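Local coordinates for AT-rich DNA-binding protein (Thermus thermophilus, PDB 2DT5) that probably represses transcription in response to the cellular NADH/NAD+ balance, as a homodimer that pairs winged-helix DNA-binding domains with NAD-binding Rossmann domains, at residues L11-R16 against G36-T41; K47-F52 against R69-I74; L159-G164 against E177-V182. The protein carries 1 engineered substitution. All coordinates share one frame; numbering follows the deposited sequence.

Contact 1 (L11-R16 against G36-T41); sequences LITYLR and GLAQVT. Engineered in segment 36-41: Gly36 (natural residue Glu).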
loop_
_atom_site.group_PDB
_atom_site.type_symbol
_atom_site.label_atom_id
_atom_site.label_comp_id
_atom_site.label_asym_id
_atom_site.label_seq_id
_atom_site.Cartn_x
_atom_site.Cartn_y
_atom_site.Cartn_z
ATOM N N LEU B 11 -9.424 10.557 2.985
ATOM C CA LEU B 11 -10.097 11.214 1.872
ATOM C C LEU B 11 -10.027 10.329 0.626
ATOM O O LEU B 11 -11.015 10.186 -0.113
ATOM C CB LEU B 11 -9.467 12.583 1.581
ATOM C CG LEU B 11 -9.590 13.642 2.687
ATOM C CD1 LEU B 11 -9.041 14.971 2.171
ATOM C CD2 LEU B 11 -11.047 13.807 3.091
ATOM N N ILE B 12 -8.856 9.734 0.401
ATOM C CA ILE B 12 -8.649 8.843 -0.733
ATOM C C ILE B 12 -9.599 7.649 -0.595
ATOM O O ILE B 12 -10.197 7.203 -1.574
ATOM C CB ILE B 12 -7.166 8.379 -0.803
ATOM C CG1 ILE B 12 -6.274 9.599 -1.096
ATOM C CG2 ILE B 12 -6.981 7.295 -1.902
ATOM C CD1 ILE B 12 -4.767 9.393 -0.850
ATOM N N THR B 13 -9.768 7.152 0.622
ATOM C CA THR B 13 -10.691 6.033 0.833
ATOM C C THR B 13 -12.128 6.429 0.469
ATOM O O THR B 13 -12.832 5.683 -0.227
ATOM C CB THR B 13 -10.684 5.579 2.290
ATOM O OG1 THR B 13 -9.381 5.092 2.632
ATOM C CG2 THR B 13 -11.715 4.490 2.503
ATOM N N TYR B 14 -12.554 7.604 0.939
ATOM C CA TYR B 14 -13.901 8.096 0.676
ATOM C C TYR B 14 -14.128 8.210 -0.823
ATOM O O TYR B 14 -15.229 7.940 -1.327
ATOM C CB TYR B 14 -14.097 9.482 1.311
ATOM C CG TYR B 14 -13.869 9.548 2.809
ATOM C CD1 TYR B 14 -13.431 10.731 3.407
ATOM C CD2 TYR B 14 -14.125 8.451 3.630
ATOM C CE1 TYR B 14 -13.248 10.831 4.787
ATOM C CE2 TYR B 14 -13.948 8.538 5.025
ATOM C CZ TYR B 14 -13.504 9.736 5.592
ATOM O OH TYR B 14 -13.283 9.849 6.942
ATOM N N LEU B 15 -13.085 8.616 -1.537
ATOM C CA LEU B 15 -13.189 8.776 -2.975
ATOM C C LEU B 15 -13.388 7.427 -3.670
ATOM O O LEU B 15 -14.199 7.322 -4.604
ATOM C CB LEU B 15 -11.958 9.489 -3.520
ATOM C CG LEU B 15 -11.971 9.704 -5.031
ATOM C CD1 LEU B 15 -13.186 10.543 -5.415
ATOM C CD2 LEU B 15 -10.674 10.386 -5.482
ATOM N N ARG B 16 -12.660 6.399 -3.226
ATOM C CA ARG B 16 -12.807 5.053 -3.816
ATOM C C ARG B 16 -14.250 4.611 -3.607
ATOM O O ARG B 16 -14.912 4.181 -4.541
ATOM C CB ARG B 16 -11.872 4.018 -3.145
ATOM C CG ARG B 16 -10.387 4.307 -3.311
ATOM C CD ARG B 16 -10.117 4.893 -4.686
ATOM N NE ARG B 16 -8.729 5.311 -4.845
ATOM C CZ ARG B 16 -8.300 6.123 -5.806
ATOM N NH1 ARG B 16 -9.152 6.619 -6.701
ATOM N NH2 ARG B 16 -7.012 6.423 -5.882
ATOM N N GLY B 36 -19.337 3.782 7.418
ATOM C CA GLY B 36 -19.401 2.335 7.473
ATOM C C GLY B 36 -18.541 1.714 6.397
ATOM O O GLY B 36 -17.718 0.849 6.678
ATOM N N LEU B 37 -18.718 2.162 5.160
ATOM C CA LEU B 37 -17.940 1.633 4.058
ATOM C C LEU B 37 -16.438 1.872 4.204
ATOM O O LEU B 37 -15.637 1.109 3.680
ATOM C CB LEU B 37 -18.422 2.234 2.743
ATOM C CG LEU B 37 -19.884 1.952 2.390
ATOM C CD1 LEU B 37 -20.211 2.588 1.044
ATOM C CD2 LEU B 37 -20.116 0.441 2.347
ATOM N N ALA B 38 -16.053 2.926 4.912
ATOM C CA ALA B 38 -14.636 3.240 5.091
ATOM C C ALA B 38 -14.145 2.790 6.458
ATOM O O ALA B 38 -12.991 3.010 6.814
ATOM C CB ALA B 38 -14.412 4.746 4.929
ATOM N N GLN B 39 -15.036 2.180 7.230
ATOM C CA GLN B 39 -14.712 1.705 8.566
ATOM C C GLN B 39 -14.255 2.821 9.503
ATOM O O GLN B 39 -13.291 2.670 10.256
ATOM C CB GLN B 39 -13.645 0.605 8.502
ATOM C CG GLN B 39 -13.984 -0.517 7.523
ATOM C CD GLN B 39 -13.147 -1.775 7.737
ATOM O OE1 GLN B 39 -12.920 -2.549 6.803
ATOM N NE2 GLN B 39 -12.696 -1.992 8.973
ATOM N N VAL B 40 -14.958 3.946 9.455
ATOM C CA VAL B 40 -14.652 5.069 10.331
ATOM C C VAL B 40 -16.000 5.596 10.830
ATOM O O VAL B 40 -16.992 5.524 10.112
ATOM C CB VAL B 40 -13.881 6.199 9.573
ATOM C CG1 VAL B 40 -12.763 5.603 8.714
ATOM C CG2 VAL B 40 -14.825 6.989 8.713
ATOM N N THR B 41 -16.034 6.125 12.051
ATOM C CA THR B 41 -17.271 6.637 12.623
ATOM C C THR B 41 -17.868 7.763 11.775
ATOM O O THR B 41 -17.144 8.544 11.151
ATOM C CB THR B 41 -17.055 7.163 14.071
ATOM O OG1 THR B 41 -16.290 8.373 14.041
ATOM C CG2 THR B 41 -16.295 6.136 14.915
#

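Contact 2 (K47-F52 against R69-I74); sequences KDLSYF and RELRHI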
loop_
_atom_site.group_PDB
_atom_site.type_symbol
_atom_site.label_atom_id
_atom_site.label_comp_id
_atom_site.label_asym_id
_atom_site.label_seq_id
_atom_site.Cartn_x
_atom_site.Cartn_y
_atom_site.Cartn_z
ATOM N N LYS B 47 -16.327 15.324 10.508
ATOM C CA LYS B 47 -15.220 16.178 10.912
ATOM C C LYS B 47 -14.266 16.378 9.720
ATOM O O LYS B 47 -13.847 17.501 9.431
ATOM C CB LYS B 47 -14.485 15.555 12.105
ATOM C CG LYS B 47 -13.200 16.283 12.492
ATOM C CD LYS B 47 -12.533 15.642 13.705
ATOM C CE LYS B 47 -11.238 16.364 14.082
ATOM N NZ LYS B 47 -10.691 15.916 15.401
ATOM N N ASP B 48 -13.950 15.300 9.010
ATOM C CA ASP B 48 -13.048 15.391 7.860
ATOM C C ASP B 48 -13.599 16.241 6.720
ATOM O O ASP B 48 -12.915 17.145 6.211
ATOM C CB ASP B 48 -12.733 14.008 7.285
ATOM C CG ASP B 48 -11.760 13.215 8.131
ATOM O OD1 ASP B 48 -11.122 13.794 9.041
ATOM O OD2 ASP B 48 -11.630 11.992 7.863
ATOM N N LEU B 49 -14.826 15.948 6.309
ATOM C CA LEU B 49 -15.423 16.678 5.195
ATOM C C LEU B 49 -15.788 18.127 5.534
ATOM O O LEU B 49 -15.873 18.974 4.645
ATOM C CB LEU B 49 -16.626 15.902 4.654
ATOM C CG LEU B 49 -16.233 14.497 4.168
ATOM C CD1 LEU B 49 -17.442 13.791 3.591
ATOM C CD2 LEU B 49 -15.124 14.592 3.114
ATOM N N SER B 50 -15.987 18.408 6.819
ATOM C CA SER B 50 -16.284 19.760 7.260
ATOM C C SER B 50 -14.968 20.537 7.130
ATOM O O SER B 50 -14.914 21.582 6.474
ATOM C CB SER B 50 -16.734 19.771 8.723
ATOM O OG SER B 50 -18.045 19.241 8.845
ATOM N N TYR B 51 -13.908 20.003 7.735
ATOM C CA TYR B 51 -12.611 20.663 7.669
ATOM C C TYR B 51 -12.234 21.034 6.241
ATOM O O TYR B 51 -11.784 22.138 5.994
ATOM C CB TYR B 51 -11.505 19.784 8.243
ATOM C CG TYR B 51 -10.128 20.426 8.173
ATOM C CD1 TYR B 51 -9.711 21.322 9.153
ATOM C CD2 TYR B 51 -9.244 20.133 7.130
ATOM C CE1 TYR B 51 -8.450 21.914 9.115
ATOM C CE2 TYR B 51 -7.967 20.729 7.079
ATOM C CZ TYR B 51 -7.584 21.619 8.082
ATOM O OH TYR B 51 -6.352 22.227 8.061
ATOM N N PHE B 52 -12.431 20.115 5.301
ATOM C CA PHE B 52 -12.084 20.398 3.914
ATOM C C PHE B 52 -13.173 21.078 3.090
ATOM O O PHE B 52 -13.070 21.157 1.873
ATOM C CB PHE B 52 -11.585 19.120 3.214
ATOM C CG PHE B 52 -10.248 18.633 3.713
ATOM C CD1 PHE B 52 -10.170 17.682 4.722
ATOM C CD2 PHE B 52 -9.066 19.177 3.216
ATOM C CE1 PHE B 52 -8.932 17.287 5.238
ATOM C CE2 PHE B 52 -7.830 18.785 3.726
ATOM C CZ PHE B 52 -7.766 17.842 4.740
ATOM N N ARG B 69 -16.351 15.098 -6.989
ATOM C CA ARG B 69 -15.636 16.150 -7.700
ATOM C C ARG B 69 -14.847 17.003 -6.703
ATOM O O ARG B 69 -13.722 17.431 -6.980
ATOM C CB ARG B 69 -16.624 17.030 -8.470
ATOM C CG ARG B 69 -15.967 18.101 -9.309
ATOM C CD ARG B 69 -16.982 18.835 -10.194
ATOM N NE ARG B 69 -16.325 19.730 -11.152
ATOM C CZ ARG B 69 -16.961 20.460 -12.069
ATOM N NH1 ARG B 69 -18.287 20.414 -12.166
ATOM N NH2 ARG B 69 -16.269 21.237 -12.897
ATOM N N GLU B 70 -15.435 17.241 -5.537
ATOM C CA GLU B 70 -14.765 18.043 -4.513
ATOM C C GLU B 70 -13.525 17.358 -3.964
ATOM O O GLU B 70 -12.462 17.977 -3.854
ATOM C CB GLU B 70 -15.734 18.368 -3.378
ATOM C CG GLU B 70 -16.905 19.233 -3.860
ATOM C CD GLU B 70 -17.912 19.555 -2.767
ATOM O OE1 GLU B 70 -17.934 18.842 -1.745
ATOM O OE2 GLU B 70 -18.695 20.511 -2.943
ATOM N N LEU B 71 -13.653 16.089 -3.601
ATOM C CA LEU B 71 -12.496 15.353 -3.092
ATOM C C LEU B 71 -11.389 15.317 -4.144
ATOM O O LEU B 71 -10.215 15.446 -3.824
ATOM C CB LEU B 71 -12.898 13.940 -2.698
ATOM C CG LEU B 71 -13.757 13.899 -1.439
ATOM C CD1 LEU B 71 -14.111 12.453 -1.113
ATOM C CD2 LEU B 71 -12.988 14.541 -0.284
ATOM N N ARG B 72 -11.760 15.156 -5.410
ATOM C CA ARG B 72 -10.756 15.132 -6.464
ATOM C C ARG B 72 -10.024 16.486 -6.549
ATOM O O ARG B 72 -8.805 16.535 -6.771
ATOM C CB ARG B 72 -11.410 14.769 -7.808
ATOM C CG ARG B 72 -11.867 13.277 -7.896
ATOM C CD ARG B 72 -12.609 12.996 -9.197
ATOM N NE ARG B 72 -11.789 13.301 -10.364
ATOM C CZ ARG B 72 -10.778 12.550 -10.789
ATOM N NH1 ARG B 72 -10.459 11.424 -10.146
ATOM N NH2 ARG B 72 -10.070 12.938 -11.839
ATOM N N HIS B 73 -10.753 17.590 -6.374
ATOM C CA HIS B 73 -10.097 18.896 -6.440
ATOM C C HIS B 73 -9.118 19.070 -5.276
ATOM O O HIS B 73 -7.971 19.508 -5.458
ATOM C CB HIS B 73 -11.116 20.039 -6.407
ATOM C CG HIS B 73 -10.479 21.396 -6.417
ATOM N ND1 HIS B 73 -10.404 22.195 -5.296
ATOM C CD2 HIS B 73 -9.832 22.064 -7.403
ATOM C CE1 HIS B 73 -9.735 23.297 -5.589
ATOM N NE2 HIS B 73 -9.375 23.243 -6.860
ATOM N N ILE B 74 -9.578 18.727 -4.084
ATOM C CA ILE B 74 -8.746 18.821 -2.895
ATOM C C ILE B 74 -7.480 17.988 -3.019
ATOM O O ILE B 74 -6.389 18.443 -2.665
ATOM C CB ILE B 74 -9.502 18.330 -1.668
ATOM C CG1 ILE B 74 -10.620 19.310 -1.348
ATOM C CG2 ILE B 74 -8.548 18.167 -0.471
ATOM C CD1 ILE B 74 -11.670 18.734 -0.422
#

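Contact 3 (L159-G164 against E177-V182); sequences LLVAAG and EVPKEV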
loop_
_atom_site.group_PDB
_atom_site.type_symbol
_atom_site.label_atom_id
_atom_site.label_comp_id
_atom_site.label_asym_id
_atom_site.label_seq_id
_atom_site.Cartn_x
_atom_site.Cartn_y
_atom_site.Cartn_z
ATOM N N LEU B 159 19.883 13.843 -7.528
ATOM C CA LEU B 159 19.817 14.291 -8.909
ATOM C C LEU B 159 18.420 14.809 -9.258
ATOM O O LEU B 159 18.279 15.783 -10.000
ATOM C CB LEU B 159 20.196 13.148 -9.851
ATOM C CG LEU B 159 21.677 12.754 -9.811
ATOM C CD1 LEU B 159 21.940 11.532 -10.707
ATOM C CD2 LEU B 159 22.515 13.952 -10.269
ATOM N N LEU B 160 17.390 14.154 -8.724
ATOM C CA LEU B 160 16.011 14.562 -8.979
ATOM C C LEU B 160 15.746 15.909 -8.322
ATOM O O LEU B 160 15.146 16.797 -8.926
ATOM C CB LEU B 160 15.024 13.501 -8.453
ATOM C CG LEU B 160 14.856 12.318 -9.417
ATOM C CD1 LEU B 160 14.175 11.141 -8.724
ATOM C CD2 LEU B 160 14.057 12.778 -10.627
ATOM N N VAL B 161 16.195 16.061 -7.082
ATOM C CA VAL B 161 16.003 17.327 -6.385
ATOM C C VAL B 161 16.670 18.427 -7.207
ATOM O O VAL B 161 16.060 19.449 -7.515
ATOM C CB VAL B 161 16.636 17.292 -4.988
ATOM C CG1 VAL B 161 16.574 18.680 -4.351
ATOM C CG2 VAL B 161 15.911 16.271 -4.122
ATOM N N ALA B 162 17.921 18.196 -7.585
ATOM C CA ALA B 162 18.669 19.175 -8.362
ATOM C C ALA B 162 17.960 19.564 -9.652
ATOM O O ALA B 162 17.946 20.740 -10.026
ATOM C CB ALA B 162 20.059 18.632 -8.680
ATOM N N ALA B 163 17.372 18.584 -10.334
ATOM C CA ALA B 163 16.686 18.859 -11.595
ATOM C C ALA B 163 15.357 19.589 -11.405
ATOM O O ALA B 163 14.777 20.089 -12.367
ATOM C CB ALA B 163 16.467 17.551 -12.360
ATOM N N GLY B 164 14.871 19.643 -10.171
ATOM C CA GLY B 164 13.619 20.332 -9.922
ATOM C C GLY B 164 12.378 19.503 -9.611
ATOM O O GLY B 164 11.259 20.025 -9.700
ATOM N N GLU B 177 16.909 11.282 1.792
ATOM C CA GLU B 177 17.270 12.551 2.398
ATOM C C GLU B 177 16.967 13.579 1.335
ATOM O O GLU B 177 17.631 13.604 0.299
ATOM C CB GLU B 177 18.767 12.588 2.700
ATOM C CG GLU B 177 19.201 11.666 3.805
ATOM C CD GLU B 177 18.685 12.121 5.147
ATOM O OE1 GLU B 177 17.457 12.053 5.364
ATOM O OE2 GLU B 177 19.506 12.562 5.979
ATOM N N VAL B 178 15.972 14.420 1.580
ATOM C CA VAL B 178 15.605 15.442 0.610
ATOM C C VAL B 178 15.121 16.688 1.356
ATOM O O VAL B 178 14.636 16.591 2.478
ATOM C CB VAL B 178 14.455 14.940 -0.334
ATOM C CG1 VAL B 178 14.816 13.580 -0.959
ATOM C CG2 VAL B 178 13.146 14.835 0.445
ATOM N N PRO B 179 15.272 17.876 0.750
ATOM C CA PRO B 179 14.813 19.095 1.423
ATOM C C PRO B 179 13.307 19.051 1.680
ATOM O O PRO B 179 12.548 18.464 0.902
ATOM C CB PRO B 179 15.222 20.206 0.451
ATOM C CG PRO B 179 15.325 19.505 -0.888
ATOM C CD PRO B 179 15.962 18.199 -0.510
ATOM N N LYS B 180 12.873 19.667 2.772
ATOM C CA LYS B 180 11.466 19.660 3.123
ATOM C C LYS B 180 10.555 20.169 2.008
ATOM O O LYS B 180 9.352 19.934 2.026
ATOM C CB LYS B 180 11.247 20.456 4.411
ATOM C CG LYS B 180 11.915 21.821 4.445
ATOM C CD LYS B 180 11.712 22.501 5.806
ATOM C CE LYS B 180 12.437 23.844 5.890
ATOM N NZ LYS B 180 13.925 23.701 5.814
ATOM N N GLU B 181 11.137 20.843 1.025
ATOM C CA GLU B 181 10.374 21.382 -0.092
ATOM C C GLU B 181 9.896 20.287 -1.051
ATOM O O GLU B 181 8.972 20.498 -1.825
ATOM C CB GLU B 181 11.225 22.382 -0.885
ATOM C CG GLU B 181 11.662 23.628 -0.115
ATOM C CD GLU B 181 12.483 23.305 1.119
ATOM O OE1 GLU B 181 13.486 22.570 0.989
ATOM O OE2 GLU B 181 12.123 23.792 2.214
ATOM N N VAL B 182 10.540 19.128 -1.000
ATOM C CA VAL B 182 10.206 18.007 -1.878
ATOM C C VAL B 182 9.468 16.922 -1.106
ATOM O O VAL B 182 10.013 16.351 -0.165
ATOM C CB VAL B 182 11.489 17.400 -2.480
ATOM C CG1 VAL B 182 11.168 16.150 -3.278
ATOM C CG2 VAL B 182 12.177 18.440 -3.349
#

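Contact 1 (L11-R16 against G36-T41)
Ala38 presents its single methyl to two side chains of helix 7-23, and this apolar touch is the heart of the contact. Ala38 CB lies 3.6 Å from Thr13 CG2 and 3.8 Å from Tyr14 CE2, so the methyl touches two consecutive residues of the helix. The Tyr14 ring is met at its edge, near its own plane. Further along that edge Val40 takes over, its CG2 lying 3.7 Å from Tyr14 OH, the two side chains running obliquely to each other. With chi1 at -45°, CG2 of the valine sits between the backbone N and the carbonyl carbon and faces the tyrosine. Thr13 divides its two branches between different tasks: CG2, pointing opposite the backbone N, meets the alanine, while OG1 hydrogen-bonds back to the carbonyl of Ser9 in the same helix.

The example illustrates how the turn of a helix-turn-helix packs on the preceding helix 7-23. Residues 38-41 are the turn between helix 31-37 and helix 42-51, within a range predicted to form the DNA-binding motif, and helix 7-23 carries the tyrosine against that turn. Ala38 and Val40 both point their CB toward helix 7-23, and Val40 also packs on Val45 of helix 42-51.

Polar interactions act around this apolar patch. The hydroxyl of the buried Tyr14 is hydrogen-bonded to Asp48 OD2 on helix 42-51, which should limit the swing of the ring. In the backbone, helix 31-37 finishes in a Schellman motif: Gln39 takes a positive phi (60°), and its N bonds at 3.0 Å to the O of Gly36, an engineered residue that replaces glutamate. The next helix is started by Thr41, the N-cap, whose OG1 accepts from Gln44 N.

Contact 2 (K47-F52 against R69-I74)
Leu71 is the earlier of the two residues by which helix 64-75 touches the end of helix 42-51. Its CD2 meets Leu49 CD2 at 4.0 Å, and the two side chains cross at about a right angle, one methyl branch against the other. Both are buried; both hold CG opposite the carbonyl carbon (chi1 -71° in Leu71, -59° in Leu49), and although neither leaves its backbone aimed at the partner, the branch ends converge. Leu71 also packs on Tyr14 and Leu18 of helix 7-23.

One turn later, Ile74 divides its branches over Phe52, the first residue beyond helix 42-51. The long branch ends with CD1 at 3.7 Å from Phe52 CB and 3.6 Å from the carbonyl Phe52 O, whereas the short branch brings CG2 to 3.9 Å from Phe52 CD2, an oblique approach to the ring. The preceding tyrosine covers one face of that ring, Tyr51 CD2 standing 3.4 Å above the plane of Phe52 over its centre. Met210 of the second subunit packs on Phe52 as well, and Tyr51 OH is hydrogen-bonded to Trp205 NE1 of that subunit. The contact joins helix 64-75, which follows the antiparallel pair of strands 28-29 and 62-63, to the C-terminal end of helix 42-51, as in a winged-helix DNA-binding domain.

Contact 3 (L159-G164 against E177-V182)
Val161 reaches toward the CG-CD side of the Pro179 ring, and both of its methyls are engaged. CG1 comes to 3.8 Å from Pro179 CG and 3.9 Å from Pro179 CD, touching the outer part of the pyrrolidine ring. The second methyl, Val161 CG2, also touches Pro179 CD, at 4.1 Å, and reaches toward Val178, just before the proline, and Val182, at the far end of the turn: it is 4.3 Å from Val178 CB and 4.4 Å from Val182 CG2, a looser touch than that with the ring. The first torsion (chi1 173°) gives the two methyls their directions, CG1 opposite the backbone N and CG2 opposite the carbonyl carbon. A single branched residue thereby meets three apolar partners.

The next shell shapes the two backbones that carry these side chains. Pro179 opens a type I beta turn that Val182 closes, with Val182 N bonded to Pro179 O at 2.8 Å. Just before it, the O of Glu177 accepts from Gln154 NE2, a second tie between the loop and helix 150-163. On the helix side, Gly164 ends the last turn in a Schellman motif, bonding its N to Val161 O at 2.9 Å with a positive phi (107°) that suits glycine. Ile165, the residue that follows, packs against Val182.

Farther out lies the sheet. The side chain of Val161 is about 13 Å from a bound NAD, which places this packing away from the cofactor. Helix 150-163 makes the beta-alpha-beta crossover between parallel strands 143-146 and 167-170, and the contact joins it to the loop before strand 183-186, at one margin of the sheet of a Rossmann-type domain.

In the fold
Contacts 1, 2 and 3 come one after another along the chain, without overlap, and they divide between two domains. Contacts 1 and 2 are neighbours in the winged-helix part, their centres 12 Å apart: helices 31-37 and 42-51 are consecutive, and packing of Leu11 CD1 on Phe52 CE1 at 3.8 Å joins the two sites through helix 7-23. Residues of both contacts also touch the second subunit. Contact 3 belongs to the Rossmann-type domain, its centre 32 Å from that of contact 1 and 29 Å from that of contact 2. This spacing is consistent with separate DNA-binding and NAD-binding domains in a predicted redox-responsive repressor.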